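Local structure of endostatin (Mus musculus, 1KOE) at residues L4-G15 / C159-E169; R122-E130 / T137-S145. The protein inhibits angiogenesis as a fragment from the C-terminal end of the collagen XVIII alpha1 chain and probably binds heparin through its non-collagenous, C-type-lectin-like domain. All coordinates share one frame; numbering follows the deposited sequence.

Near the N terminus, strand 4-8 and the loop that follows it enter contact 1, which is completed only when the chain returns at 159-169, so that contact 1 closes a loop of 143 residues holding most of the molecule. Contact 2 nests inside this loop: residues 122-130 turn back after six residues and meet 137-145 at the head of strand 140-145. Contact 1 joins neighbouring strands of the five-stranded mixed sheet, whereas contact 2 fastens a loop to the middle strand of the three-stranded antiparallel sheet. The disulfide between Cys129 and Cys159 links the two contacts directly, and Tyr163 also packs on Ala143.

Contact 1. Residues L4-G15 / C159-E169; sequences LHLVALNTPLSG and CHNSYIVLCIE
Leu9 lies alongside Val165, CD1 to CG1 at 3.9 Å, while its other methyl, CD2, rests 3.5 Å from Cys167 SG. The sulfur belongs to the disulfide with Cys27 of helix 19-33, and Leu9 packs on that helix as well. On the other face of the sheet, Ala8 CB sits 3.6 Å from Leu166 CD2, and the Leu6 methyls reach Leu166 and Ile168. Strands 4-8 and 166-169 run antiparallel, with paired backbone bonds between Val7 and Cys167.

Beyond Leu9 the chains part and rejoin at Leu13 and Tyr163, which exchange backbone bonds; a water bridges the gap, donating to Leu9 O and Thr11 O and accepting from Val165 N. Val165 CG2 meets Leu13 CB at 3.9 Å, and Gly15 N bonds to Cys159 O.

At the far end, Glu169 stretches alongside His5 with CG anti to its own backbone N (chi1 -162°), bringing OE1 to the edge of the imidazole. His5 ND1 donates to Glu169 OE1 over 2.7 Å on its syn side, 20° out of the carboxylate plane, and His5 N donates to the anti lone pair of the same oxygen at 2.8 Å. Since His5 NE2 bonds to Asp70, both ring nitrogens face carboxylates, a setting that would be expected to stabilise a protonated imidazolium.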
# COMPACT_ATOMS: atom_id res chain seq x y z
N LEU A 4 5.98 -5.45 -11.50
CA LEU A 4 5.19 -5.78 -10.31
C LEU A 4 4.08 -4.75 -10.24
O LEU A 4 4.34 -3.54 -10.27
CB LEU A 4 6.04 -5.68 -9.03
CG LEU A 4 7.21 -6.65 -8.89
CD1 LEU A 4 7.92 -6.37 -7.57
CD2 LEU A 4 6.72 -8.09 -8.95
N HIS A 5 2.84 -5.21 -10.14
CA HIS A 5 1.70 -4.30 -10.07
C HIS A 5 1.37 -3.81 -8.63
O HIS A 5 1.38 -4.60 -7.67
CB HIS A 5 0.45 -4.94 -10.68
CG HIS A 5 0.58 -5.24 -12.14
ND1 HIS A 5 1.16 -6.39 -12.62
CD2 HIS A 5 0.23 -4.51 -13.23
CE1 HIS A 5 1.17 -6.36 -13.94
NE2 HIS A 5 0.61 -5.24 -14.34
N LEU A 6 1.10 -2.51 -8.50
CA LEU A 6 0.71 -1.90 -7.23
C LEU A 6 -0.72 -1.43 -7.50
O LEU A 6 -0.95 -0.58 -8.36
CB LEU A 6 1.63 -0.72 -6.89
CG LEU A 6 1.41 -0.03 -5.54
CD1 LEU A 6 1.75 -0.96 -4.39
CD2 LEU A 6 2.31 1.21 -5.47
N VAL A 7 -1.69 -1.99 -6.77
CA VAL A 7 -3.10 -1.74 -7.02
C VAL A 7 -3.86 -1.50 -5.72
O VAL A 7 -3.61 -2.16 -4.72
CB VAL A 7 -3.72 -2.99 -7.73
CG1 VAL A 7 -5.15 -2.71 -8.17
CG2 VAL A 7 -2.88 -3.39 -8.95
N ALA A 8 -4.78 -0.55 -5.74
CA ALA A 8 -5.55 -0.25 -4.54
C ALA A 8 -6.80 -1.12 -4.35
O ALA A 8 -7.45 -1.54 -5.34
CB ALA A 8 -5.95 1.23 -4.55
N LEU A 9 -7.15 -1.37 -3.09
CA LEU A 9 -8.39 -2.08 -2.79
C LEU A 9 -9.56 -1.19 -3.27
O LEU A 9 -9.45 0.04 -3.30
CB LEU A 9 -8.52 -2.38 -1.29
CG LEU A 9 -7.60 -3.48 -0.76
CD1 LEU A 9 -7.88 -3.67 0.72
CD2 LEU A 9 -7.87 -4.82 -1.48
N ASN A 10 -10.69 -1.82 -3.59
CA ASN A 10 -11.83 -1.10 -4.13
C ASN A 10 -12.59 -0.17 -3.18
O ASN A 10 -13.51 0.52 -3.62
CB ASN A 10 -12.79 -2.08 -4.82
CG ASN A 10 -12.18 -2.72 -6.07
OD1 ASN A 10 -11.37 -2.11 -6.76
ND2 ASN A 10 -12.60 -3.94 -6.36
N THR A 11 -12.27 -0.23 -1.89
CA THR A 11 -12.89 0.68 -0.93
C THR A 11 -11.83 1.07 0.08
O THR A 11 -10.83 0.37 0.23
CB THR A 11 -14.03 0.03 -0.10
OG1 THR A 11 -13.46 -0.90 0.84
CG2 THR A 11 -15.04 -0.68 -0.97
N PRO A 12 -11.99 2.26 0.70
CA PRO A 12 -11.01 2.66 1.71
C PRO A 12 -11.31 1.77 2.92
O PRO A 12 -12.39 1.14 2.99
CB PRO A 12 -11.39 4.11 2.00
CG PRO A 12 -12.85 4.17 1.70
CD PRO A 12 -12.95 3.34 0.43
N LEU A 13 -10.37 1.69 3.84
CA LEU A 13 -10.53 0.89 5.05
C LEU A 13 -10.01 1.68 6.23
O LEU A 13 -9.10 2.49 6.10
CB LEU A 13 -9.72 -0.40 4.94
CG LEU A 13 -10.15 -1.49 3.94
CD1 LEU A 13 -9.20 -2.69 4.09
CD2 LEU A 13 -11.57 -1.92 4.21
N SER A 14 -10.62 1.46 7.39
CA SER A 14 -10.14 2.10 8.61
C SER A 14 -8.99 1.19 9.10
O SER A 14 -8.67 0.19 8.45
CB SER A 14 -11.25 2.13 9.67
OG SER A 14 -11.53 0.82 10.14
N GLY A 15 -8.41 1.51 10.25
CA GLY A 15 -7.34 0.70 10.78
C GLY A 15 -7.80 -0.68 11.26
O GLY A 15 -6.96 -1.55 11.49
N CYS A 159 -6.56 5.87 13.81
CA CYS A 159 -7.00 4.63 13.20
C CYS A 159 -8.45 4.64 12.77
O CYS A 159 -8.91 3.76 12.03
CB CYS A 159 -6.72 3.46 14.13
SG CYS A 159 -4.94 3.26 14.42
N HIS A 160 -9.20 5.63 13.25
CA HIS A 160 -10.60 5.73 12.89
C HIS A 160 -10.82 6.26 11.45
O HIS A 160 -11.93 6.22 10.92
CB HIS A 160 -11.34 6.57 13.92
CG HIS A 160 -12.82 6.45 13.81
ND1 HIS A 160 -13.59 7.40 13.17
CD2 HIS A 160 -13.67 5.49 14.23
CE1 HIS A 160 -14.86 7.02 13.19
NE2 HIS A 160 -14.93 5.86 13.83
N ASN A 161 -9.76 6.80 10.84
CA ASN A 161 -9.84 7.29 9.47
C ASN A 161 -9.98 6.13 8.47
O ASN A 161 -9.41 5.05 8.67
CB ASN A 161 -8.56 8.06 9.12
CG ASN A 161 -8.53 9.46 9.69
OD1 ASN A 161 -9.26 10.34 9.24
ND2 ASN A 161 -7.68 9.68 10.67
N SER A 162 -10.71 6.37 7.38
CA SER A 162 -10.90 5.39 6.30
C SER A 162 -10.01 5.87 5.16
O SER A 162 -10.33 6.86 4.50
CB SER A 162 -12.37 5.32 5.85
OG SER A 162 -13.15 4.60 6.78
N TYR A 163 -8.88 5.18 4.99
CA TYR A 163 -7.87 5.51 3.99
C TYR A 163 -7.72 4.42 2.92
O TYR A 163 -8.28 3.32 3.02
CB TYR A 163 -6.51 5.68 4.70
CG TYR A 163 -6.32 6.95 5.52
CD1 TYR A 163 -7.15 8.06 5.35
CD2 TYR A 163 -5.27 7.05 6.43
CE1 TYR A 163 -6.93 9.26 6.05
CE2 TYR A 163 -5.04 8.22 7.13
CZ TYR A 163 -5.88 9.32 6.93
OH TYR A 163 -5.64 10.47 7.65
N ILE A 164 -6.96 4.77 1.89
CA ILE A 164 -6.64 3.88 0.79
C ILE A 164 -5.70 2.79 1.30
O ILE A 164 -4.82 3.04 2.13
CB ILE A 164 -5.88 4.66 -0.32
CG1 ILE A 164 -6.76 5.80 -0.85
CG2 ILE A 164 -5.44 3.71 -1.45
CD1 ILE A 164 -5.98 6.86 -1.59
N VAL A 165 -5.91 1.57 0.82
CA VAL A 165 -5.04 0.46 1.16
C VAL A 165 -4.58 -0.10 -0.17
O VAL A 165 -5.41 -0.34 -1.07
CB VAL A 165 -5.77 -0.62 1.98
CG1 VAL A 165 -4.83 -1.81 2.19
CG2 VAL A 165 -6.22 -0.04 3.34
N LEU A 166 -3.26 -0.29 -0.30
CA LEU A 166 -2.68 -0.84 -1.52
C LEU A 166 -2.29 -2.32 -1.38
O LEU A 166 -2.06 -2.82 -0.27
CB LEU A 166 -1.42 -0.04 -1.91
CG LEU A 166 -1.62 1.48 -2.08
CD1 LEU A 166 -0.28 2.12 -2.41
CD2 LEU A 166 -2.65 1.76 -3.16
N CYS A 167 -2.20 -3.00 -2.53
CA CYS A 167 -1.80 -4.40 -2.61
C CYS A 167 -0.65 -4.43 -3.61
O CYS A 167 -0.71 -3.78 -4.67
CB CYS A 167 -2.93 -5.28 -3.16
SG CYS A 167 -4.49 -5.20 -2.24
N ILE A 168 0.39 -5.17 -3.27
CA ILE A 168 1.56 -5.29 -4.12
C ILE A 168 1.76 -6.75 -4.56
O ILE A 168 1.60 -7.68 -3.77
CB ILE A 168 2.86 -4.75 -3.39
CG1 ILE A 168 4.12 -4.97 -4.26
CG2 ILE A 168 3.02 -5.39 -1.99
CD1 ILE A 168 4.23 -4.05 -5.46
N GLU A 169 2.04 -6.92 -5.85
CA GLU A 169 2.33 -8.24 -6.44
C GLU A 169 3.69 -8.60 -5.86
O GLU A 169 4.66 -7.86 -6.04
CB GLU A 169 2.40 -8.07 -7.95
CG GLU A 169 2.27 -9.35 -8.72
CD GLU A 169 2.09 -9.09 -10.21
OE1 GLU A 169 2.18 -7.93 -10.64
OE2 GLU A 169 1.85 -10.06 -10.95
O HOH W 1 -8.54 1.38 -0.90

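Contact 2. Residues R122-E130 / T137-S145; sequences RRLMESYCE and TGATGQASS
Ser127 and Gln142 are joined by both backbone and side-chain hydrogen bonds. Gln142 N donates to Ser127 O over 2.8 Å, and Cys129 N reaches Thr140 O at 3.0 Å. Together they bracket Gly141, whose CA lies 4.1 Å from Tyr128 CA in a single backbone bridge. A type I turn from Leu124 to Ser127, closed by the bond from Ser127 N to Leu124 O, leads the loop into this bridge.

The side-chain bonds form a relay through Ser127 OG. With OG anti to the backbone N (chi1 -154°), the Ser127 hydroxyl is turned to the strand, between Thr140 OG1 and Gln142 OE1. It donates to Gln142 OE1 over 2.9 Å and accepts from Thr140 OG1 at a longer 3.3 Å. The other end of the amide, NE2, is bonded to Gln154. A water accepts from Thr140 N and donates weakly to Glu126 O.

Van der Waals contacts flank these bonds. Leu124 sets its CD1 methyl over the face of the Gln142 amide, 3.5 Å from CD. Cys129 SG, in its disulfide with Cys159, rests 3.7 Å from Gly141 CA, a close approach made where the strand carries no side chain.

With the Gln142 oxygen and nitrogen both engaged, the rotation of its amide is fixed, and the Ser127 hydroxyl acts as donor and acceptor at once in tying this loop to strand 140-145.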
# COMPACT_ATOMS: atom_id res chain seq x y z
N ARG A 122 10.37 -0.47 7.48
CA ARG A 122 10.36 -1.29 8.68
C ARG A 122 9.12 -0.96 9.51
O ARG A 122 8.64 0.17 9.51
CB ARG A 122 11.62 -1.05 9.50
CG ARG A 122 12.92 -1.48 8.81
N ARG A 123 8.63 -1.97 10.23
CA ARG A 123 7.42 -1.85 11.03
C ARG A 123 7.53 -0.86 12.17
O ARG A 123 8.59 -0.72 12.78
CB ARG A 123 7.02 -3.24 11.57
CG ARG A 123 7.86 -3.73 12.74
CD ARG A 123 7.79 -5.24 12.89
NE ARG A 123 8.75 -5.89 12.00
CZ ARG A 123 9.07 -7.18 12.05
NH1 ARG A 123 8.50 -7.97 12.95
NH2 ARG A 123 10.00 -7.65 11.22
N LEU A 124 6.43 -0.14 12.41
CA LEU A 124 6.33 0.83 13.50
C LEU A 124 5.31 0.26 14.48
O LEU A 124 4.11 0.45 14.33
CB LEU A 124 5.86 2.20 12.98
CG LEU A 124 6.88 2.95 12.13
CD1 LEU A 124 6.28 4.26 11.65
CD2 LEU A 124 8.15 3.22 12.91
N MET A 125 5.79 -0.46 15.49
CA MET A 125 4.93 -1.11 16.46
C MET A 125 4.04 -0.19 17.24
O MET A 125 2.99 -0.61 17.72
CB MET A 125 5.74 -2.00 17.39
CG MET A 125 6.46 -3.11 16.62
SD MET A 125 6.98 -4.49 17.66
CE MET A 125 6.08 -5.87 16.87
N GLU A 126 4.41 1.08 17.33
CA GLU A 126 3.58 2.04 18.04
C GLU A 126 2.68 2.79 17.07
O GLU A 126 1.90 3.65 17.47
CB GLU A 126 4.42 3.05 18.82
CG GLU A 126 5.40 2.44 19.82
CD GLU A 126 4.71 1.68 20.94
OE1 GLU A 126 3.55 2.02 21.28
OE2 GLU A 126 5.34 0.75 21.48
N SER A 127 2.77 2.46 15.78
CA SER A 127 1.95 3.17 14.81
C SER A 127 1.47 2.32 13.63
O SER A 127 1.73 2.62 12.46
CB SER A 127 2.66 4.43 14.32
OG SER A 127 1.69 5.36 13.88
N TYR A 128 0.79 1.24 13.97
CA TYR A 128 0.20 0.39 12.95
C TYR A 128 -1.16 -0.15 13.38
O TYR A 128 -1.56 -1.27 13.04
CB TYR A 128 1.16 -0.69 12.44
CG TYR A 128 1.71 -1.72 13.41
CD1 TYR A 128 1.24 -1.83 14.73
CD2 TYR A 128 2.71 -2.60 12.99
CE1 TYR A 128 1.77 -2.81 15.59
CE2 TYR A 128 3.24 -3.57 13.83
CZ TYR A 128 2.76 -3.67 15.13
OH TYR A 128 3.27 -4.66 15.94
N CYS A 129 -1.90 0.70 14.10
CA CYS A 129 -3.25 0.40 14.57
C CYS A 129 -3.36 -0.97 15.24
O CYS A 129 -4.30 -1.72 14.97
CB CYS A 129 -4.25 0.54 13.43
SG CYS A 129 -4.32 2.24 12.78
N GLU A 130 -2.40 -1.28 16.10
CA GLU A 130 -2.36 -2.55 16.82
C GLU A 130 -2.45 -3.70 15.81
O GLU A 130 -3.32 -4.58 15.87
CB GLU A 130 -3.46 -2.56 17.88
CG GLU A 130 -3.23 -1.41 18.88
CD GLU A 130 -4.40 -1.10 19.80
OE1 GLU A 130 -5.32 -1.94 19.93
OE2 GLU A 130 -4.38 0.00 20.40
N THR A 137 -10.39 5.91 17.94
CA THR A 137 -9.82 7.23 17.61
C THR A 137 -8.48 7.55 18.25
O THR A 137 -7.69 8.31 17.67
CB THR A 137 -10.78 8.41 17.91
OG1 THR A 137 -11.01 8.50 19.32
CG2 THR A 137 -12.09 8.23 17.19
N GLY A 138 -8.23 7.00 19.43
CA GLY A 138 -6.99 7.25 20.13
C GLY A 138 -5.78 6.52 19.61
O GLY A 138 -4.66 6.95 19.86
N ALA A 139 -5.97 5.41 18.90
CA ALA A 139 -4.82 4.68 18.38
C ALA A 139 -4.39 5.28 17.04
O ALA A 139 -5.21 5.88 16.34
CB ALA A 139 -5.18 3.21 18.21
N THR A 140 -3.11 5.11 16.68
CA THR A 140 -2.63 5.65 15.41
C THR A 140 -1.96 4.63 14.50
O THR A 140 -1.48 3.57 14.95
CB THR A 140 -1.63 6.84 15.57
OG1 THR A 140 -0.43 6.37 16.18
CG2 THR A 140 -2.25 7.96 16.39
N GLY A 141 -1.91 4.99 13.23
CA GLY A 141 -1.27 4.19 12.22
C GLY A 141 -0.49 5.14 11.34
O GLY A 141 -0.93 6.27 11.10
N GLN A 142 0.68 4.72 10.87
CA GLN A 142 1.48 5.57 10.00
C GLN A 142 0.86 5.56 8.60
O GLN A 142 0.60 4.50 8.02
CB GLN A 142 2.94 5.12 9.98
CG GLN A 142 3.93 6.26 9.81
CD GLN A 142 4.15 7.04 11.11
OE1 GLN A 142 3.36 6.96 12.06
NE2 GLN A 142 5.24 7.78 11.17
N ALA A 143 0.63 6.75 8.06
CA ALA A 143 -0.02 6.90 6.77
C ALA A 143 0.70 7.95 5.95
O ALA A 143 1.55 8.68 6.47
CB ALA A 143 -1.48 7.30 6.96
N SER A 144 0.37 8.01 4.66
CA SER A 144 1.00 8.95 3.75
C SER A 144 -0.02 9.62 2.84
O SER A 144 -0.92 8.97 2.32
CB SER A 144 2.01 8.20 2.90
OG SER A 144 2.66 9.09 2.00
N SER A 145 0.16 10.92 2.61
CA SER A 145 -0.73 11.64 1.73
C SER A 145 -0.30 11.45 0.30
O SER A 145 0.79 11.84 -0.09
CB SER A 145 -0.71 13.14 2.03
OG SER A 145 -1.67 13.80 1.23
O HOH W 2 -1.32 2.92 17.88